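Local structure of delta toxin (Clostridium perfringens, 2YGT) at residues 63-68 / 231-236; 109-114 / 161-166; 123-128 / 149-154; 242-247 / 279-284. The protein probably lyses target cells by assembling into beta-barrel pores in their membranes. All coordinates share one frame; numbering follows the deposited sequence.

Contact 1 (63-68 / 231-236); sequences TIISLK and VVLTAP
Backbone pairing holds T63, I64 and I65 against L233, V232 and V231 in antiparallel order. Both outer pairs are of the hydrogen-bonded kind and exchange two bonds each: T63 N gives to L233 O at 2.8 Å and L233 N returns one to T63 O at 2.9 Å, while I65 N reaches V231 O at 2.9 Å and V231 N reaches I65 O at 3.0 Å. I64 and V232 form the non-hydrogen-bonded pair between them, with CA atoms 4.6 Å apart.

The apolar contacts gather on the face of I65, V231 and L233. I65 and V231 lie side by side, CB of I65 meeting CG2 of V231 at 3.7 Å; with V231 CG1 anti to the carbonyl carbon (chi1 -55°), CG2 is left in the crowded position between N and carbonyl carbon. Further out, the tip of I65, CD1, runs slantwise onto CD1 of L233, again at 3.7 Å.

Strands 61-72 and 224-235 are neighbours near the edge strand 107-112 of their sheet; 45-54 continues it past 61-72, bonding I64 to S51. I65 faces L281 of the second sheet, whereas S66 on the other face packs on K150 and I152 of strand 148-155.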
loop_
_atom_site.group_PDB
_atom_site.type_symbol
_atom_site.label_atom_id
_atom_site.label_comp_id
_atom_site.label_asym_id
_atom_site.label_seq_id
_atom_site.Cartn_x
_atom_site.Cartn_y
_atom_site.Cartn_z
ATOM N N THR A 63 11.085 -8.518 -13.750
ATOM C CA THR A 63 9.836 -7.783 -13.907
ATOM C C THR A 63 9.546 -6.925 -12.679
ATOM O O THR A 63 9.488 -7.426 -11.557
ATOM C CB THR A 63 8.647 -8.722 -14.161
ATOM O OG1 THR A 63 8.890 -9.493 -15.344
ATOM C CG2 THR A 63 7.372 -7.916 -14.347
ATOM N N ILE A 64 9.370 -5.628 -12.903
ATOM C CA ILE A 64 9.056 -4.703 -11.827
ATOM C C ILE A 64 7.548 -4.518 -11.742
ATOM O O ILE A 64 6.895 -4.246 -12.747
ATOM C CB ILE A 64 9.725 -3.337 -12.052
ATOM C CG1 ILE A 64 11.233 -3.509 -12.221
ATOM C CG2 ILE A 64 9.424 -2.402 -10.892
ATOM C CD1 ILE A 64 11.951 -2.246 -12.660
ATOM N N ILE A 65 6.994 -4.673 -10.544
ATOM C CA ILE A 65 5.551 -4.547 -10.359
ATOM C C ILE A 65 5.166 -3.411 -9.414
ATOM O O ILE A 65 5.572 -3.383 -8.253
ATOM C CB ILE A 65 4.930 -5.862 -9.860
ATOM C CG1 ILE A 65 5.195 -6.980 -10.872
ATOM C CG2 ILE A 65 3.435 -5.690 -9.616
ATOM C CD1 ILE A 65 4.782 -8.346 -10.389
ATOM N N SER A 66 4.382 -2.475 -9.933
ATOM C CA SER A 66 3.852 -1.385 -9.129
ATOM C C SER A 66 2.415 -1.698 -8.718
ATOM O O SER A 66 1.553 -1.936 -9.562
ATOM C CB SER A 66 3.914 -0.063 -9.898
ATOM O OG SER A 66 3.220 0.962 -9.208
ATOM N N LEU A 67 2.174 -1.699 -7.414
ATOM C CA LEU A 67 0.857 -1.976 -6.863
ATOM C C LEU A 67 0.178 -0.681 -6.421
ATOM O O LEU A 67 0.678 0.019 -5.539
ATOM C CB LEU A 67 0.997 -2.943 -5.686
ATOM C CG LEU A 67 -0.225 -3.479 -4.946
ATOM C CD1 LEU A 67 0.161 -4.734 -4.179
ATOM C CD2 LEU A 67 -0.803 -2.434 -4.005
ATOM N N LYS A 68 -0.953 -0.360 -7.042
ATOM C CA LYS A 68 -1.740 0.811 -6.653
ATOM C C LYS A 68 -3.154 0.386 -6.278
ATOM O O LYS A 68 -3.806 -0.344 -7.020
ATOM C CB LYS A 68 -1.795 1.841 -7.782
ATOM C CG LYS A 68 -0.478 2.544 -8.051
ATOM N N VAL A 231 7.323 -4.241 -5.970
ATOM C CA VAL A 231 8.179 -5.417 -5.868
ATOM C C VAL A 231 8.969 -5.644 -7.151
ATOM O O VAL A 231 8.625 -5.124 -8.211
ATOM C CB VAL A 231 7.373 -6.702 -5.580
ATOM C CG1 VAL A 231 6.513 -6.547 -4.327
ATOM C CG2 VAL A 231 6.531 -7.076 -6.791
ATOM N N VAL A 232 10.032 -6.429 -7.040
ATOM C CA VAL A 232 10.801 -6.841 -8.200
ATOM C C VAL A 232 10.862 -8.358 -8.218
ATOM O O VAL A 232 11.264 -8.979 -7.234
ATOM C CB VAL A 232 12.244 -6.286 -8.167
ATOM C CG1 VAL A 232 12.984 -6.674 -9.438
ATOM C CG2 VAL A 232 12.241 -4.777 -7.992
ATOM N N LEU A 233 10.443 -8.956 -9.328
ATOM C CA LEU A 233 10.523 -10.404 -9.483
ATOM C C LEU A 233 11.588 -10.802 -10.497
ATOM O O LEU A 233 11.787 -10.125 -11.507
ATOM C CB LEU A 233 9.174 -10.988 -9.914
ATOM C CG LEU A 233 8.077 -11.173 -8.862
ATOM C CD1 LEU A 233 7.532 -9.835 -8.417
ATOM C CD2 LEU A 233 6.962 -12.032 -9.429
ATOM N N THR A 234 12.276 -11.902 -10.216
ATOM C CA THR A 234 13.173 -12.503 -11.193
ATOM C C THR A 234 12.676 -13.892 -11.563
ATOM O O THR A 234 11.908 -14.511 -10.824
ATOM C CB THR A 234 14.623 -12.606 -10.673
ATOM O OG1 THR A 234 14.657 -13.410 -9.487
ATOM C CG2 THR A 234 15.192 -11.221 -10.376
ATOM N N ALA A 235 13.117 -14.380 -12.715
ATOM C CA ALA A 235 12.726 -15.702 -13.174
ATOM C C ALA A 235 13.775 -16.241 -14.137
ATOM O O ALA A 235 14.345 -15.481 -14.921
ATOM C CB ALA A 235 11.356 -15.644 -13.843
ATOM N N PRO A 236 14.048 -17.554 -14.068
ATOM C CA PRO A 236 14.983 -18.201 -14.996
ATOM C C PRO A 236 14.627 -17.857 -16.436
ATOM O O PRO A 236 13.448 -17.703 -16.753
ATOM C CB PRO A 236 14.765 -19.691 -14.726
ATOM C CG PRO A 236 14.320 -19.743 -13.304
ATOM C CD PRO A 236 13.490 -18.505 -13.093
#

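Contact 2 (109-114 / 161-166); sequences VDSVPK and TIQTND. With ZN (zinc ion), chain C.
Q163 reaches S111 because its CG stands anti to the backbone N (chi1 -176°) and the chain runs on extended, while S111 OG is turned between its own N and carbonyl carbon (chi1 59°). Q163 NE2 then donates to S111 OG at 2.8 Å, the hydroxyl lying slightly out of the amide plane. The other end of the same amide is tied through water: water 2 donates to Q163 OE1 at 2.6 Å and to S111 O at 2.7 Å, and accepts from S111 OG. Both ends of the glutamine amide are thereby fixed.

Strand 107-112 ends here in a cis peptide before P113, and strand 159-166 carries a classic beta bulge at T164 and N165 opposite S172. The segments lie on either side, in sequence, of what is probably the stem region of this leukocidin-type fold, near where it joins the cap.

Water 2 also binds the zinc ion, together with waters 1 and 3 and D166 OD2, which sits 2.2 Å from the metal. D110 takes part at second hand, its OD1 accepting from water 1 at 2.6 Å and also from the N of S111. Around the site, P113 O accepts from W173 NE1 and K114 NZ bonds to T136 O.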
loop_
_atom_site.group_PDB
_atom_site.type_symbol
_atom_site.label_atom_id
_atom_site.label_comp_id
_atom_site.label_asym_id
_atom_site.label_seq_id
_atom_site.Cartn_x
_atom_site.Cartn_y
_atom_site.Cartn_z
ATOM N N VAL A 109 12.938 -10.276 -5.329
ATOM C CA VAL A 109 14.310 -9.976 -4.928
ATOM C C VAL A 109 14.480 -8.603 -4.276
ATOM O O VAL A 109 15.544 -8.292 -3.739
ATOM C CB VAL A 109 15.296 -10.135 -6.104
ATOM C CG1 VAL A 109 15.263 -11.569 -6.622
ATOM C CG2 VAL A 109 14.970 -9.142 -7.208
ATOM N N ASP A 110 13.430 -7.790 -4.322
ATOM C CA ASP A 110 13.423 -6.520 -3.603
ATOM C C ASP A 110 12.032 -5.899 -3.615
ATOM O O ASP A 110 11.196 -6.240 -4.453
ATOM C CB ASP A 110 14.449 -5.547 -4.187
ATOM C CG ASP A 110 15.183 -4.763 -3.113
ATOM O OD1 ASP A 110 14.550 -4.398 -2.100
ATOM O OD2 ASP A 110 16.396 -4.518 -3.275
ATOM N N SER A 111 11.787 -4.993 -2.675
ATOM C CA SER A 111 10.493 -4.329 -2.573
ATOM C C SER A 111 10.584 -3.018 -1.798
ATOM O O SER A 111 11.542 -2.779 -1.064
ATOM C CB SER A 111 9.465 -5.257 -1.919
ATOM O OG SER A 111 9.877 -5.663 -0.627
ATOM N N VAL A 112 9.577 -2.173 -1.969
ATOM C CA VAL A 112 9.498 -0.911 -1.250
ATOM C C VAL A 112 8.034 -0.628 -0.937
ATOM O O VAL A 112 7.152 -1.055 -1.686
ATOM C CB VAL A 112 10.070 0.246 -2.087
ATOM C CG1 VAL A 112 11.597 0.206 -2.085
ATOM C CG2 VAL A 112 9.520 0.195 -3.507
ATOM N N PRO A 113 7.762 0.093 0.166
ATOM C CA PRO A 113 8.717 0.689 1.113
ATOM C C PRO A 113 9.467 -0.349 1.947
ATOM O O PRO A 113 8.984 -1.468 2.126
ATOM C CB PRO A 113 7.826 1.538 2.034
ATOM C CG PRO A 113 6.508 1.650 1.336
ATOM C CD PRO A 113 6.368 0.415 0.517
ATOM N N LYS A 114 10.640 0.031 2.450
ATOM C CA LYS A 114 11.430 -0.839 3.314
ATOM C C LYS A 114 11.223 -0.453 4.766
ATOM O O LYS A 114 10.884 0.690 5.068
ATOM C CB LYS A 114 12.920 -0.714 3.001
ATOM C CG LYS A 114 13.302 -1.042 1.578
ATOM C CD LYS A 114 14.786 -0.797 1.371
ATOM C CE LYS A 114 15.189 -1.022 -0.066
ATOM N NZ LYS A 114 16.616 -0.675 -0.284
ATOM N N THR A 161 3.762 3.279 7.913
ATOM C CA THR A 161 3.836 2.047 7.137
ATOM C C THR A 161 5.045 1.221 7.562
ATOM O O THR A 161 6.167 1.724 7.635
ATOM C CB THR A 161 3.915 2.322 5.616
ATOM O OG1 THR A 161 2.720 2.988 5.188
ATOM C CG2 THR A 161 4.061 1.019 4.844
ATOM N N ILE A 162 4.808 -0.050 7.855
ATOM C CA ILE A 162 5.892 -0.962 8.172
ATOM C C ILE A 162 5.825 -2.195 7.280
ATOM O O ILE A 162 4.751 -2.758 7.063
ATOM C CB ILE A 162 5.846 -1.400 9.646
ATOM C CG1 ILE A 162 6.881 -2.495 9.907
ATOM C CG2 ILE A 162 4.460 -1.895 10.005
ATOM C CD1 ILE A 162 7.095 -2.792 11.370
ATOM N N GLN A 163 6.970 -2.607 6.748
ATOM C CA GLN A 163 7.030 -3.850 5.995
ATOM C C GLN A 163 7.159 -5.017 6.961
ATOM O O GLN A 163 8.189 -5.187 7.615
ATOM C CB GLN A 163 8.183 -3.850 4.987
ATOM C CG GLN A 163 8.206 -5.106 4.124
ATOM C CD GLN A 163 9.042 -4.949 2.872
ATOM O OE1 GLN A 163 10.244 -4.700 2.939
ATOM N NE2 GLN A 163 8.409 -5.113 1.717
ATOM N N THR A 164 6.105 -5.816 7.053
ATOM C CA THR A 164 6.050 -6.894 8.029
ATOM C C THR A 164 6.609 -8.196 7.460
ATOM O O THR A 164 7.027 -9.079 8.204
ATOM C CB THR A 164 4.611 -7.108 8.523
ATOM O OG1 THR A 164 3.751 -7.343 7.400
ATOM C CG2 THR A 164 4.128 -5.869 9.268
ATOM N N ASN A 165 6.616 -8.309 6.138
ATOM C CA ASN A 165 7.223 -9.457 5.481
ATOM C C ASN A 165 8.030 -9.025 4.269
ATOM O O ASN A 165 7.585 -8.191 3.483
ATOM C CB ASN A 165 6.160 -10.477 5.075
ATOM C CG ASN A 165 5.632 -11.266 6.253
ATOM O OD1 ASN A 165 6.309 -12.152 6.771
ATOM N ND2 ASN A 165 4.412 -10.953 6.679
ATOM N N ASP A 166 9.217 -9.601 4.124
ATOM C CA ASP A 166 10.111 -9.251 3.030
ATOM C C ASP A 166 10.958 -10.455 2.624
ATOM O O ASP A 166 12.134 -10.538 2.972
ATOM C CB ASP A 166 11.010 -8.087 3.451
ATOM C CG ASP A 166 11.901 -7.597 2.331
ATOM O OD1 ASP A 166 11.541 -7.768 1.147
ATOM O OD2 ASP A 166 12.965 -7.028 2.642
HETATM ZN ZN ZN C . 14.075 -5.476 1.497
HETATM O O HOH W 1 15.562 -4.007 0.291
HETATM O O HOH W 2 12.043 -4.119 1.193
HETATM O O HOH W 3 14.381 -4.298 3.475
#

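Contact 3 (123-128 / 149-154); sequences NNTISY and SKSISY
N124 and I152 satisfy each other's backbone completely, as do I126 and K150. N124 N gives to I152 O and I152 N to N124 O, both at 2.7 Å; I126 N donates to K150 O at 2.8 Å and K150 N to I126 O at 2.7 Å, the first of this second pair nearly straight (175°). All four carbonyl oxygens take a second, softer partner in a CA-H of a flanking residue: N123 CA on I152 O at 3.2 Å and S149 CA on I126 O, also at 3.2 Å, with S151 CA on N124 O and T125 CA on K150 O in the same way. Residues T125, S127 and N123 make non-hydrogen-bonded pairs with S151, S149 and S153, so their backbone groups turn outward: T125 bonds to S137 and S127 to D135 of strand 134-137, while S153 N finds N228 OD1.

This three-stranded antiparallel sheet, with 121-128 in the middle, is consistent with the folded pre-stem of leukocidin-type monomers, packed against the cap before pore formation.

Among the side chains, T125 OG1 stands anti to the carbonyl carbon (chi1 -52°) and is shared by A140 O, K139 O and S141 OG. Y128 OH bonds to D55 OD2. Across the pairing S127 OG packs on CB of S149 at 3.7 Å. On the opposite face CB of N124 meets CB of I152 at 4.0 Å, and here I126 settles on I64 and V232 of the sheet of strands 61-72 and 224-235, while the ring of Y154 meets F229 edge-to-face.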
loop_
_atom_site.group_PDB
_atom_site.type_symbol
_atom_site.label_atom_id
_atom_site.label_comp_id
_atom_site.label_asym_id
_atom_site.label_seq_id
_atom_site.Cartn_x
_atom_site.Cartn_y
_atom_site.Cartn_z
ATOM N N ASN A 123 7.739 8.487 -0.862
ATOM C CA ASN A 123 8.275 8.419 -2.217
ATOM C C ASN A 123 9.405 7.403 -2.312
ATOM O O ASN A 123 10.438 7.558 -1.668
ATOM C CB ASN A 123 8.772 9.791 -2.674
ATOM C CG ASN A 123 7.682 10.843 -2.655
ATOM O OD1 ASN A 123 7.429 11.479 -1.631
ATOM N ND2 ASN A 123 7.034 11.039 -3.796
ATOM N N ASN A 124 9.202 6.363 -3.112
ATOM C CA ASN A 124 10.208 5.321 -3.283
ATOM C C ASN A 124 10.613 5.168 -4.741
ATOM O O ASN A 124 9.881 5.574 -5.643
ATOM C CB ASN A 124 9.699 3.986 -2.733
ATOM C CG ASN A 124 9.357 4.057 -1.257
ATOM O OD1 ASN A 124 9.891 4.890 -0.522
ATOM N ND2 ASN A 124 8.460 3.182 -0.814
ATOM N N THR A 125 11.777 4.573 -4.972
ATOM C CA THR A 125 12.280 4.419 -6.326
ATOM C C THR A 125 12.904 3.051 -6.551
ATOM O O THR A 125 13.742 2.606 -5.769
ATOM C CB THR A 125 13.334 5.489 -6.638
ATOM O OG1 THR A 125 12.799 6.782 -6.328
ATOM C CG2 THR A 125 13.733 5.432 -8.105
ATOM N N ILE A 126 12.485 2.389 -7.625
ATOM C CA ILE A 126 13.073 1.119 -8.032
ATOM C C ILE A 126 13.863 1.320 -9.319
ATOM O O ILE A 126 13.292 1.614 -10.366
ATOM C CB ILE A 126 11.993 0.039 -8.256
ATOM C CG1 ILE A 126 11.166 -0.158 -6.981
ATOM C CG2 ILE A 126 12.632 -1.273 -8.692
ATOM C CD1 ILE A 126 10.072 -1.201 -7.110
ATOM N N SER A 127 15.179 1.170 -9.234
ATOM C CA SER A 127 16.044 1.418 -10.379
ATOM C C SER A 127 16.745 0.149 -10.852
ATOM O O SER A 127 17.287 -0.610 -10.048
ATOM C CB SER A 127 17.077 2.489 -10.036
ATOM O OG SER A 127 16.436 3.660 -9.565
ATOM N N TYR A 128 16.729 -0.065 -12.163
ATOM C CA TYR A 128 17.328 -1.242 -12.777
ATOM C C TYR A 128 18.544 -0.860 -13.619
ATOM O O TYR A 128 18.526 0.136 -14.342
ATOM C CB TYR A 128 16.293 -1.969 -13.642
ATOM C CG TYR A 128 16.820 -3.207 -14.343
ATOM C CD1 TYR A 128 17.405 -3.125 -15.601
ATOM C CD2 TYR A 128 16.732 -4.458 -13.745
ATOM C CE1 TYR A 128 17.888 -4.256 -16.241
ATOM C CE2 TYR A 128 17.211 -5.594 -14.375
ATOM C CZ TYR A 128 17.786 -5.488 -15.621
ATOM O OH TYR A 128 18.264 -6.614 -16.251
ATOM N N SER A 149 14.041 3.284 -14.160
ATOM C CA SER A 149 13.662 3.663 -12.805
ATOM C C SER A 149 12.152 3.826 -12.700
ATOM O O SER A 149 11.522 4.444 -13.558
ATOM C CB SER A 149 14.374 4.942 -12.364
ATOM O OG SER A 149 13.627 6.089 -12.711
ATOM N N LYS A 150 11.576 3.256 -11.647
ATOM C CA LYS A 150 10.140 3.320 -11.421
ATOM C C LYS A 150 9.848 4.006 -10.091
ATOM O O LYS A 150 10.332 3.580 -9.041
ATOM C CB LYS A 150 9.538 1.912 -11.452
ATOM C CG LYS A 150 8.057 1.849 -11.120
ATOM C CD LYS A 150 7.249 2.774 -12.014
ATOM C CE LYS A 150 5.784 2.797 -11.606
ATOM N NZ LYS A 150 5.058 3.946 -12.218
ATOM N N SER A 151 9.060 5.075 -10.140
ATOM C CA SER A 151 8.737 5.837 -8.937
ATOM C C SER A 151 7.462 5.362 -8.257
ATOM O O SER A 151 6.474 5.034 -8.913
ATOM C CB SER A 151 8.634 7.329 -9.251
ATOM O OG SER A 151 9.920 7.926 -9.258
ATOM N N ILE A 152 7.500 5.336 -6.930
ATOM C CA ILE A 152 6.366 4.924 -6.118
ATOM C C ILE A 152 6.005 6.058 -5.162
ATOM O O ILE A 152 6.888 6.674 -4.564
ATOM C CB ILE A 152 6.694 3.648 -5.317
ATOM C CG1 ILE A 152 6.694 2.427 -6.238
ATOM C CG2 ILE A 152 5.704 3.446 -4.199
ATOM C CD1 ILE A 152 5.417 2.263 -7.033
ATOM N N SER A 153 4.713 6.341 -5.024
ATOM C CA SER A 153 4.286 7.491 -4.230
ATOM C C SER A 153 2.864 7.369 -3.676
ATOM O O SER A 153 1.935 6.997 -4.390
ATOM C CB SER A 153 4.411 8.768 -5.067
ATOM O OG SER A 153 4.095 9.913 -4.302
ATOM N N TYR A 154 2.704 7.692 -2.396
ATOM C CA TYR A 154 1.385 7.749 -1.776
ATOM C C TYR A 154 1.433 8.591 -0.503
ATOM O O TYR A 154 2.511 8.977 -0.049
ATOM C CB TYR A 154 0.853 6.343 -1.477
ATOM C CG TYR A 154 1.589 5.611 -0.376
ATOM C CD1 TYR A 154 2.711 4.837 -0.656
ATOM C CD2 TYR A 154 1.161 5.688 0.944
ATOM C CE1 TYR A 154 3.388 4.166 0.348
ATOM C CE2 TYR A 154 1.833 5.018 1.955
ATOM C CZ TYR A 154 2.944 4.258 1.652
ATOM O OH TYR A 154 3.613 3.592 2.655
#

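Contact 4 (242-247 / 279-284); sequences SQIEIS and FELDWE
Q243 lies alongside E280, both leaving the sheet on the same face. Its CB passes F279 O at 4.0 Å, and CG, anti to the carbonyl carbon (chi1 -79°), stays over that same oxygen at 4.1 Å. A bend at chi2 (78°) swings the amide across toward the neighbouring strand, where CD comes to 4.0 Å from E280 OE2. NE2 rests on CG of E280 at 3.3 Å and gives OE2 of E280 a short but weak hydrogen bond of 2.7 Å. The N-H is badly aimed (115°), with amide and carboxylate planes far from coplanar. OE1 of E280 makes a long, weak ion pair with K241 NZ.

The opposite face is apolar at one end and polar at the other. I244 lays CG1 obliquely on CB of F279 at 3.7 Å, and its CG2 crosses the side chain of L281 at about a right angle, 4.0 Å from CD1. Beyond them I246 CD1 approaches the F279 ring. S242 OG instead accepts from W283 NE1 at 2.9 Å, lying in the plane of the indole at its edge, in a nearly straight bond that fixes the ring beside the strand end. The turn after the strand is an Asx turn, D282 OD1 accepting from E284 N.

Four backbone bonds, two for S242 with L281 and two for I244 with F279, close the base of the long hairpin of strands 241-259 and 263-282. Strand 84-99 flanks it on one side and 287-291 on the other, while L281 and W283 pack on I65 and T63 of strand 61-72 in the facing sheet.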
loop_
_atom_site.group_PDB
_atom_site.type_symbol
_atom_site.label_atom_id
_atom_site.label_comp_id
_atom_site.label_asym_id
_atom_site.label_seq_id
_atom_site.Cartn_x
_atom_site.Cartn_y
_atom_site.Cartn_z
ATOM N N SER A 242 4.054 -17.279 -14.313
ATOM C CA SER A 242 4.117 -17.381 -12.858
ATOM C C SER A 242 2.888 -16.710 -12.246
ATOM O O SER A 242 2.139 -16.023 -12.941
ATOM C CB SER A 242 5.406 -16.747 -12.323
ATOM O OG SER A 242 5.392 -15.337 -12.480
ATOM N N GLN A 243 2.675 -16.914 -10.952
ATOM C CA GLN A 243 1.486 -16.379 -10.299
ATOM C C GLN A 243 1.812 -15.562 -9.056
ATOM O O GLN A 243 2.772 -15.853 -8.340
ATOM C CB GLN A 243 0.508 -17.500 -9.929
ATOM C CG GLN A 243 -0.334 -18.019 -11.088
ATOM C CD GLN A 243 0.432 -18.963 -11.996
ATOM O OE1 GLN A 243 1.355 -19.652 -11.560
ATOM N NE2 GLN A 243 0.049 -18.999 -13.265
ATOM N N ILE A 244 1.000 -14.537 -8.816
ATOM C CA ILE A 244 1.064 -13.753 -7.593
ATOM C C ILE A 244 -0.331 -13.588 -6.998
ATOM O O ILE A 244 -1.334 -13.683 -7.707
ATOM C CB ILE A 244 1.657 -12.354 -7.847
ATOM C CG1 ILE A 244 0.685 -11.503 -8.667
ATOM C CG2 ILE A 244 3.001 -12.466 -8.542
ATOM C CD1 ILE A 244 1.103 -10.055 -8.794
ATOM N N GLU A 245 -0.390 -13.356 -5.692
ATOM C CA GLU A 245 -1.651 -13.071 -5.020
ATOM C C GLU A 245 -1.529 -11.758 -4.275
ATOM O O GLU A 245 -0.556 -11.536 -3.557
ATOM C CB GLU A 245 -2.002 -14.161 -4.011
ATOM C CG GLU A 245 -2.329 -15.511 -4.600
ATOM C CD GLU A 245 -2.664 -16.522 -3.525
ATOM O OE1 GLU A 245 -3.576 -16.253 -2.713
ATOM O OE2 GLU A 245 -2.007 -17.581 -3.481
ATOM N N ILE A 246 -2.515 -10.888 -4.437
ATOM C CA ILE A 246 -2.537 -9.653 -3.674
ATOM C C ILE A 246 -3.714 -9.645 -2.711
ATOM O O ILE A 246 -4.859 -9.858 -3.111
ATOM C CB ILE A 246 -2.588 -8.425 -4.589
ATOM C CG1 ILE A 246 -1.325 -8.371 -5.451
ATOM C CG2 ILE A 246 -2.734 -7.156 -3.764
ATOM C CD1 ILE A 246 -1.217 -7.131 -6.296
ATOM N N SER A 247 -3.421 -9.415 -1.436
ATOM C CA SER A 247 -4.454 -9.381 -0.412
ATOM C C SER A 247 -4.601 -7.979 0.166
ATOM O O SER A 247 -3.614 -7.341 0.529
ATOM C CB SER A 247 -4.135 -10.371 0.711
ATOM O OG SER A 247 -3.998 -11.688 0.215
ATOM N N PHE A 279 -3.261 -12.933 -9.811
ATOM C CA PHE A 279 -2.787 -12.448 -11.102
ATOM C C PHE A 279 -1.781 -13.418 -11.704
ATOM O O PHE A 279 -0.935 -13.958 -10.995
ATOM C CB PHE A 279 -2.137 -11.069 -10.958
ATOM C CG PHE A 279 -3.115 -9.954 -10.743
ATOM C CD1 PHE A 279 -3.854 -9.449 -11.802
ATOM C CD2 PHE A 279 -3.291 -9.400 -9.486
ATOM C CE1 PHE A 279 -4.752 -8.419 -11.608
ATOM C CE2 PHE A 279 -4.188 -8.369 -9.289
ATOM C CZ PHE A 279 -4.919 -7.879 -10.350
ATOM N N GLU A 280 -1.878 -13.643 -13.010
ATOM C CA GLU A 280 -0.892 -14.455 -13.708
ATOM C C GLU A 280 0.028 -13.574 -14.536
ATOM O O GLU A 280 -0.428 -12.661 -15.227
ATOM C CB GLU A 280 -1.552 -15.503 -14.610
ATOM C CG GLU A 280 -0.536 -16.436 -15.270
ATOM C CD GLU A 280 -1.174 -17.525 -16.117
ATOM O OE1 GLU A 280 -1.571 -17.240 -17.267
ATOM O OE2 GLU A 280 -1.276 -18.671 -15.632
ATOM N N LEU A 281 1.325 -13.850 -14.447
ATOM C CA LEU A 281 2.316 -13.180 -15.276
ATOM C C LEU A 281 2.723 -14.068 -16.445
ATOM O O LEU A 281 3.180 -15.196 -16.257
ATOM C CB LEU A 281 3.554 -12.805 -14.458
ATOM C CG LEU A 281 3.503 -11.534 -13.609
ATOM C CD1 LEU A 281 2.584 -11.712 -12.413
ATOM C CD2 LEU A 281 4.900 -11.159 -13.150
ATOM N N ASP A 282 2.542 -13.556 -17.654
ATOM C CA ASP A 282 3.053 -14.227 -18.836
ATOM C C ASP A 282 4.345 -13.527 -19.250
ATOM O O ASP A 282 4.319 -12.429 -19.803
ATOM C CB ASP A 282 2.018 -14.201 -19.962
ATOM C CG ASP A 282 2.351 -15.167 -21.081
ATOM O OD1 ASP A 282 3.541 -15.263 -21.450
ATOM O OD2 ASP A 282 1.424 -15.830 -21.592
ATOM N N TRP A 283 5.474 -14.163 -18.956
ATOM C CA TRP A 283 6.780 -13.562 -19.202
ATOM C C TRP A 283 7.162 -13.570 -20.681
ATOM O O TRP A 283 8.103 -12.889 -21.086
ATOM C CB TRP A 283 7.860 -14.269 -18.383
ATOM C CG TRP A 283 7.661 -14.172 -16.899
ATOM C CD1 TRP A 283 6.672 -14.759 -16.163
ATOM C CD2 TRP A 283 8.482 -13.460 -15.967
ATOM N NE1 TRP A 283 6.823 -14.452 -14.831
ATOM C CE2 TRP A 283 7.930 -13.653 -14.685
ATOM C CE3 TRP A 283 9.632 -12.672 -16.093
ATOM C CZ2 TRP A 283 8.483 -13.089 -13.539
ATOM C CZ3 TRP A 283 10.184 -12.113 -14.951
ATOM C CH2 TRP A 283 9.610 -12.324 -13.694
ATOM N N GLU A 284 6.440 -14.343 -21.485
ATOM C CA GLU A 284 6.699 -14.376 -22.922
ATOM C C GLU A 284 5.927 -13.272 -23.625
ATOM O O GLU A 284 6.480 -12.534 -24.439
ATOM C CB GLU A 284 6.331 -15.733 -23.523
ATOM C CG GLU A 284 7.420 -16.793 -23.416
ATOM C CD GLU A 284 7.046 -18.089 -24.125
ATOM O OE1 GLU A 284 5.869 -18.240 -24.518
ATOM O OE2 GLU A 284 7.931 -18.957 -24.288
#

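How the contacts relate
Contact 1 sits in the middle: strand 224-235 is shared with the sheet edge of contact 2, where V232 N meets D110 O and V232 O meets V109 N, both at 2.8 Å. Contact 3 lies over one face of contact 1, V232 CG2 reaching I126 CG2 at 3.6 Å, and contact 4 over the other, L67 CD1 reaching I246 CD1 at 3.5 Å. T161 OG1 and Y154 OH, 2.8 Å apart, join contacts 2 and 3. Contacts 3 and 4, with centres about 20 Å apart, do not touch. Contact 2 holds one zinc ion; the site of D54 and H286 lies near contact 4, its zinc about 6 Å from the W283 side chain.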